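L-talarate/galactarate dehydratase (Salmonella typhimurium, PDB 2PP1) dehydrates L-talarate and galactarate to 5-keto-4-deoxy-D-glucarate with the aid of magnesium, and also epimerises L-talarate to galactarate. Local coordinates at residues G192-K197 and F221-D226; Q163-S168 and W346-E351. All blocks are in the same frame, centred on the assembly; numbering follows the deposited sequence.

Contact 1 of 2, residues G192-K197 and F221-D226; sequences GGIKLK and FPLMVD. With MG (magnesium ion), chain G; LLH ((2R,3S,4R)-2,3,4-trihydroxy-5-(hydroxyamino)-5-oxopentanoic acid), chain H.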
loop_
_atom_site.group_PDB
_atom_site.type_symbol
_atom_site.label_atom_id
_atom_site.label_comp_id
_atom_site.label_asym_id
_atom_site.label_seq_id
_atom_site.Cartn_x
_atom_site.Cartn_y
_atom_site.Cartn_z
ATOM N N GLY A 192 25.374 9.240 11.122
ATOM C CA GLY A 192 24.789 10.536 10.813
ATOM C C GLY A 192 24.116 11.224 11.989
ATOM O O GLY A 192 23.568 12.322 11.828
ATOM N N GLY A 193 24.151 10.588 13.165
ATOM C CA GLY A 193 23.530 11.168 14.339
ATOM C C GLY A 193 23.725 10.325 15.587
ATOM O O GLY A 193 24.070 9.150 15.506
ATOM N N ILE A 194 23.474 10.928 16.741
ATOM C CA ILE A 194 23.639 10.263 18.031
ATOM C C ILE A 194 22.384 10.391 18.896
ATOM O O ILE A 194 21.797 11.480 19.012
ATOM C CB ILE A 194 24.810 10.897 18.828
ATOM C CG1 ILE A 194 26.142 10.677 18.093
ATOM C CG2 ILE A 194 24.854 10.330 20.239
ATOM C CD1 ILE A 194 26.576 9.230 17.982
ATOM N N LYS A 195 21.967 9.281 19.498
ATOM C CA LYS A 195 20.816 9.316 20.382
ATOM C C LYS A 195 21.331 8.967 21.780
ATOM O O LYS A 195 22.042 7.975 21.960
ATOM C CB LYS A 195 19.742 8.306 19.962
ATOM C CG LYS A 195 18.452 8.417 20.791
ATOM C CD LYS A 195 17.660 7.104 20.838
ATOM C CE LYS A 195 16.698 6.962 19.687
ATOM N NZ LYS A 195 15.946 5.679 19.741
ATOM N N LEU A 196 20.966 9.788 22.761
ATOM C CA LEU A 196 21.388 9.582 24.131
ATOM C C LEU A 196 20.206 9.162 24.992
ATOM O O LEU A 196 19.140 9.782 24.935
ATOM C CB LEU A 196 21.989 10.873 24.698
ATOM C CG LEU A 196 22.462 10.809 26.154
ATOM C CD1 LEU A 196 23.641 9.847 26.272
ATOM C CD2 LEU A 196 22.862 12.196 26.621
ATOM N N LYS A 197 20.389 8.112 25.787
ATOM C CA LYS A 197 19.325 7.662 26.680
ATOM C C LYS A 197 19.232 8.602 27.877
ATOM O O LYS A 197 20.251 8.963 28.475
ATOM C CB LYS A 197 19.600 6.237 27.183
ATOM C CG LYS A 197 19.530 5.161 26.109
ATOM C CD LYS A 197 18.136 5.090 25.501
ATOM C CE LYS A 197 17.982 3.851 24.635
ATOM N NZ LYS A 197 16.578 3.617 24.235
ATOM N N PHE A 221 25.863 18.676 14.493
ATOM C CA PHE A 221 25.570 17.254 14.465
ATOM C C PHE A 221 24.222 16.840 15.046
ATOM O O PHE A 221 23.859 17.243 16.151
ATOM C CB PHE A 221 26.681 16.473 15.158
ATOM C CG PHE A 221 26.909 15.118 14.564
ATOM C CD1 PHE A 221 27.514 14.989 13.319
ATOM C CD2 PHE A 221 26.492 13.973 15.230
ATOM C CE1 PHE A 221 27.698 13.739 12.746
ATOM C CE2 PHE A 221 26.672 12.718 14.664
ATOM C CZ PHE A 221 27.277 12.601 13.419
ATOM N N PRO A 222 23.459 16.030 14.291
ATOM C CA PRO A 222 22.147 15.553 14.735
ATOM C C PRO A 222 22.234 14.803 16.061
ATOM O O PRO A 222 22.960 13.813 16.195
ATOM C CB PRO A 222 21.701 14.658 13.586
ATOM C CG PRO A 222 22.293 15.362 12.390
ATOM C CD PRO A 222 23.691 15.674 12.878
ATOM N N LEU A 223 21.488 15.297 17.043
ATOM C CA LEU A 223 21.467 14.708 18.365
ATOM C C LEU A 223 20.020 14.539 18.826
ATOM O O LEU A 223 19.187 15.422 18.630
ATOM C CB LEU A 223 22.231 15.610 19.339
ATOM C CG LEU A 223 22.283 15.256 20.831
ATOM C CD1 LEU A 223 22.899 13.882 21.031
ATOM C CD2 LEU A 223 23.102 16.313 21.556
ATOM N N MET A 224 19.723 13.390 19.420
ATOM C CA MET A 224 18.386 13.122 19.922
ATOM C C MET A 224 18.464 12.423 21.284
ATOM O O MET A 224 19.506 11.880 21.651
ATOM C CB MET A 224 17.587 12.270 18.915
ATOM C CG MET A 224 18.387 11.219 18.148
ATOM S SD MET A 224 19.203 11.834 16.624
ATOM C CE MET A 224 18.055 11.326 15.360
ATOM N N VAL A 225 17.374 12.476 22.048
ATOM C CA VAL A 225 17.337 11.820 23.350
ATOM C C VAL A 225 16.149 10.873 23.431
ATOM O O VAL A 225 15.178 11.011 22.682
ATOM C CB VAL A 225 17.268 12.829 24.513
ATOM C CG1 VAL A 225 18.468 13.730 24.462
ATOM C CG2 VAL A 225 15.984 13.628 24.457
ATOM N N ASP A 226 16.244 9.912 24.348
ATOM C CA ASP A 226 15.222 8.886 24.518
ATOM C C ASP A 226 15.001 8.595 26.001
ATOM O O ASP A 226 15.902 8.093 26.678
ATOM C CB ASP A 226 15.697 7.619 23.808
ATOM C CG ASP A 226 14.637 6.543 23.742
ATOM O OD1 ASP A 226 13.618 6.624 24.468
ATOM O OD2 ASP A 226 14.840 5.599 22.955
HETATM MG MG MG G . 13.476 4.138 21.851
HETATM O O5A LLH H . 17.265 -1.873 26.705
HETATM C C5 LLH H . 16.179 -1.934 26.079
HETATM O O5B LLH H . 15.056 -2.179 26.600
HETATM C C4 LLH H . 16.202 -1.694 24.564
HETATM O O4 LLH H . 17.537 -1.729 24.064
HETATM C C3 LLH H . 15.530 -0.351 24.257
HETATM O O3 LLH H . 16.182 0.704 24.989
HETATM C C2 LLH H . 15.566 0.007 22.750
HETATM O O2 LLH H . 14.709 -0.950 22.116
HETATM C C1 LLH H . 15.094 1.434 22.402
HETATM O O1 LLH H . 14.160 1.969 22.983
HETATM N N LLH H . 15.792 2.065 21.432
HETATM O ON LLH H . 15.286 3.143 20.719
HETATM O O HOH W 1 12.002 4.669 23.171
#

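Contact 2 of 2, residues Q163-S168 and W346-E351; sequences QCYNTS and WLEHFE. With LLH ((2R,3S,4R)-2,3,4-trihydroxy-5-(hydroxyamino)-5-oxopentanoic acid), chain H.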
loop_
_atom_site.group_PDB
_atom_site.type_symbol
_atom_site.label_atom_id
_atom_site.label_comp_id
_atom_site.label_asym_id
_atom_site.label_seq_id
_atom_site.Cartn_x
_atom_site.Cartn_y
_atom_site.Cartn_z
ATOM N N GLN A 163 19.361 8.475 6.228
ATOM C CA GLN A 163 20.093 9.048 7.366
ATOM C C GLN A 163 20.069 8.020 8.486
ATOM O O GLN A 163 19.033 7.421 8.757
ATOM C CB GLN A 163 19.409 10.316 7.863
ATOM C CG GLN A 163 19.203 11.364 6.811
ATOM C CD GLN A 163 18.412 12.538 7.338
ATOM O OE1 GLN A 163 17.289 12.383 7.823
ATOM N NE2 GLN A 163 18.990 13.721 7.242
ATOM N N CYS A 164 21.198 7.841 9.158
ATOM C CA CYS A 164 21.281 6.839 10.203
ATOM C C CYS A 164 21.936 7.374 11.464
ATOM O O CYS A 164 22.959 8.053 11.405
ATOM C CB CYS A 164 22.067 5.638 9.666
ATOM S SG CYS A 164 22.138 4.246 10.789
ATOM N N TYR A 165 21.341 7.072 12.610
ATOM C CA TYR A 165 21.884 7.526 13.884
ATOM C C TYR A 165 22.116 6.305 14.767
ATOM O O TYR A 165 21.442 5.287 14.616
ATOM C CB TYR A 165 20.907 8.500 14.573
ATOM C CG TYR A 165 19.700 7.821 15.197
ATOM C CD1 TYR A 165 19.750 7.317 16.501
ATOM C CD2 TYR A 165 18.527 7.646 14.468
ATOM C CE1 TYR A 165 18.661 6.656 17.060
ATOM C CE2 TYR A 165 17.436 6.991 15.015
ATOM C CZ TYR A 165 17.507 6.499 16.313
ATOM O OH TYR A 165 16.412 5.861 16.845
ATOM N N ASN A 166 23.061 6.408 15.694
ATOM C CA ASN A 166 23.349 5.289 16.589
ATOM C C ASN A 166 22.689 5.426 17.955
ATOM O O ASN A 166 22.590 6.522 18.500
ATOM C CB ASN A 166 24.857 5.117 16.786
ATOM C CG ASN A 166 25.175 4.160 17.925
ATOM O OD1 ASN A 166 25.334 4.574 19.079
ATOM N ND2 ASN A 166 25.235 2.867 17.613
ATOM N N THR A 167 22.263 4.290 18.505
ATOM C CA THR A 167 21.617 4.244 19.813
ATOM C C THR A 167 22.401 3.404 20.827
ATOM O O THR A 167 22.436 3.735 22.013
ATOM C CB THR A 167 20.194 3.637 19.710
ATOM O OG1 THR A 167 19.360 4.494 18.928
ATOM C CG2 THR A 167 19.576 3.471 21.096
ATOM N N SER A 168 23.033 2.329 20.354
ATOM C CA SER A 168 23.774 1.420 21.228
ATOM C C SER A 168 24.900 2.029 22.039
ATOM O O SER A 168 25.296 1.463 23.057
ATOM C CB SER A 168 24.331 0.238 20.425
ATOM O OG SER A 168 25.253 0.689 19.456
ATOM N N TRP A 346 14.601 8.570 9.240
ATOM C CA TRP A 346 15.817 8.273 9.992
ATOM C C TRP A 346 15.824 6.779 10.257
ATOM O O TRP A 346 14.769 6.171 10.433
ATOM C CB TRP A 346 15.850 9.001 11.336
ATOM C CG TRP A 346 16.384 10.387 11.274
ATOM C CD1 TRP A 346 15.665 11.542 11.113
ATOM C CD2 TRP A 346 17.759 10.776 11.351
ATOM N NE1 TRP A 346 16.510 12.622 11.093
ATOM C CE2 TRP A 346 17.801 12.184 11.233
ATOM C CE3 TRP A 346 18.963 10.072 11.506
ATOM C CZ2 TRP A 346 19.000 12.906 11.269
ATOM C CZ3 TRP A 346 20.157 10.789 11.544
ATOM C CH2 TRP A 346 20.164 12.193 11.427
ATOM N N LEU A 347 17.013 6.191 10.285
ATOM C CA LEU A 347 17.162 4.763 10.542
ATOM C C LEU A 347 17.960 4.618 11.833
ATOM O O LEU A 347 18.931 5.335 12.050
ATOM C CB LEU A 347 17.910 4.096 9.389
ATOM C CG LEU A 347 18.072 2.581 9.436
ATOM C CD1 LEU A 347 16.732 1.927 9.186
ATOM C CD2 LEU A 347 19.089 2.132 8.361
ATOM N N GLU A 348 17.543 3.694 12.688
ATOM C CA GLU A 348 18.215 3.481 13.968
ATOM C C GLU A 348 19.240 2.354 13.896
ATOM O O GLU A 348 18.938 1.258 13.434
ATOM C CB GLU A 348 17.179 3.187 15.058
ATOM C CG GLU A 348 17.760 2.856 16.425
ATOM C CD GLU A 348 16.705 2.895 17.546
ATOM O OE1 GLU A 348 15.540 2.513 17.305
ATOM O OE2 GLU A 348 17.049 3.298 18.673
ATOM N N HIS A 349 20.452 2.635 14.359
ATOM C CA HIS A 349 21.521 1.645 14.321
ATOM C C HIS A 349 21.897 0.995 15.656
ATOM O O HIS A 349 22.014 1.662 16.693
ATOM C CB HIS A 349 22.788 2.251 13.702
ATOM C CG HIS A 349 24.015 1.411 13.904
ATOM N ND1 HIS A 349 24.729 1.409 15.085
ATOM C CD2 HIS A 349 24.614 0.493 13.103
ATOM C CE1 HIS A 349 25.709 0.525 15.005
ATOM N NE2 HIS A 349 25.659 -0.045 13.813
ATOM N N PHE A 350 22.073 -0.320 15.591
ATOM C CA PHE A 350 22.501 -1.169 16.701
ATOM C C PHE A 350 23.374 -2.172 15.947
ATOM O O PHE A 350 23.073 -2.490 14.795
ATOM C CB PHE A 350 21.340 -1.956 17.321
ATOM C CG PHE A 350 20.541 -1.201 18.351
ATOM C CD1 PHE A 350 19.555 -0.293 17.969
ATOM C CD2 PHE A 350 20.738 -1.446 19.710
ATOM C CE1 PHE A 350 18.771 0.356 18.921
ATOM C CE2 PHE A 350 19.960 -0.801 20.675
ATOM C CZ PHE A 350 18.974 0.100 20.282
ATOM N N GLU A 351 24.435 -2.675 16.572
ATOM C CA GLU A 351 25.291 -3.658 15.903
ATOM C C GLU A 351 24.891 -5.061 16.348
ATOM O O GLU A 351 25.358 -6.054 15.793
ATOM C CB GLU A 351 26.768 -3.420 16.246
ATOM C CG GLU A 351 27.107 -3.604 17.726
ATOM C CD GLU A 351 26.957 -2.322 18.537
ATOM O OE1 GLU A 351 25.969 -1.592 18.341
ATOM O OE2 GLU A 351 27.835 -2.047 19.375
HETATM O O5A LLH H . 17.265 -1.873 26.705
HETATM C C5 LLH H . 16.179 -1.934 26.079
HETATM O O5B LLH H . 15.056 -2.179 26.600
HETATM C C4 LLH H . 16.202 -1.694 24.564
HETATM O O4 LLH H . 17.537 -1.729 24.064
HETATM C C3 LLH H . 15.530 -0.351 24.257
HETATM O O3 LLH H . 16.182 0.704 24.989
HETATM C C2 LLH H . 15.566 0.007 22.750
HETATM O O2 LLH H . 14.709 -0.950 22.116
HETATM C C1 LLH H . 15.094 1.434 22.402
HETATM O O1 LLH H . 14.160 1.969 22.983
HETATM N N LLH H . 15.792 2.065 21.432
HETATM O ON LLH H . 15.286 3.143 20.719
#

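Contact 1 of 2, residues G192-K197 and F221-D226
Asp226 OD2 is gripped by the magnesium ion, at 2.3 Å, and by the ammonium group of Lys197, whose NZ forms a salt bridge with it at 2.9 Å. Lys197 NZ comes down on the carboxylate from above, 69° out of its plane, and a weak, long bond from Lys195 NZ adds to the salt-bridge cluster. Lys197 and Asp226 run side by side in the same direction; the lysine chain, bent at chi2 (-62°), carries its NZ on to O3 of the bound hydroxamate, 3.0 Å away. Lys195 bends at chi3 instead (-88°), passing its CD over CB of Asp226. Lys195 NZ ends 2.8 Å from ON of the hydroxamate; its stronger salt-bridge partners are Glu252 and Glu348. Glu252 and Glu278 complete the magnesium site with a water and with O1 and ON of the ligand.

Behind this polar end the two strands are parallel, joined by Ile194 N to Pro222 O, Met224 N to Ile194 O, Leu196 N to Met224 O and Asp226 N to Leu196 O. Met224 crosses Lys195 at about a right angle, its CG 3.7 Å from Lys195 CB, on the face that bears Lys197 and Asp226. On the other face Ile194 CG2 meets Leu223 CD1, while Leu223 and Val225 pack on helix 203-217. At the start of the strands Gly192 O lies over one face of the Phe221 ring, and Ile194 CG1 meets its edge 4.0 Å from CE2. Strand 194-197, helix 203-217 and strand 223-226 form a beta-alpha-beta crossover of the TIM-like barrel of the mandelate racemase/muconate lactonizing enzyme family, with the catalytic base Lys197 and the metal ligand Asp226 at the C-terminal ends of its strands.

Contact 2 of 2, residues Q163-S168 and W346-E351
Tyr165 and Glu348 cross obliquely on the parallel strands 161-166 and 346-349, which close the barrel typical of the enolase superfamily, the tyrosine ring and the carboxylate turned 36° from each other. The backbone of Glu348 sits over one face of the ring, its CA 4.1 Å from the centroid in a CH-pi contact, while Trp346 CE3 approaches the ring's edge. Trp346 in turn receives Gln163 CB squarely over its six-membered ring, 3.7 Å from the centroid, with Cys164 C at the indole edge. Trp250 meets both Tyr165 and Trp346 edge-to-face.

Beyond Tyr165, Glu348 is extended (chi2 167°) and reaches the ligand, its OE2 2.7 Å from the hydroxamate ON. Thr167 OG1 donates to the anti lone pair of the same oxygen, which Lys195 also holds by a salt bridge, and Phe329 N binds OE1; together they fix the rotation of the carboxylate. Thr167 CG2 packs 3.5 Å from Phe350 CZ, and the Phe350 ring turns its edge to the ligand N.

On the face of Cys164 and Leu347, Asn166 and His349 cross with amide and imidazole planes 43° apart, and Tyr12 of the second subunit stacks on the imidazole. Asn166 ND2 bonds to His349 ND1 at 3.0 Å and also to Ser168 OG, whose hydroxyl donates a hydrogen bond to the syn lone pair of Glu351 OE1, 2.6 Å away.

In the fold
The strands of contacts 1 and 2 lie side by side in the barrel domain, their centres about 9 Å apart, and strand 161-166 is the shared neighbour: Gly192 N lies 2.7 Å from Cys164 O, a probable hydrogen bond, and Lys195 also bonds to Asn166 through the backbone. Nearer the active site the joint is a salt bridge of 2.8 Å between Lys195 NZ and Glu348 OE2. The ligand is thus met from two sets of strand ends: contact 1 supplies one of the three carboxylate ligands of the magnesium ion and the catalytic base, contact 2 the substrate-binding Glu348. His328, the other acid-base residue, is beside Glu348, and contact 2 also reaches the second subunit.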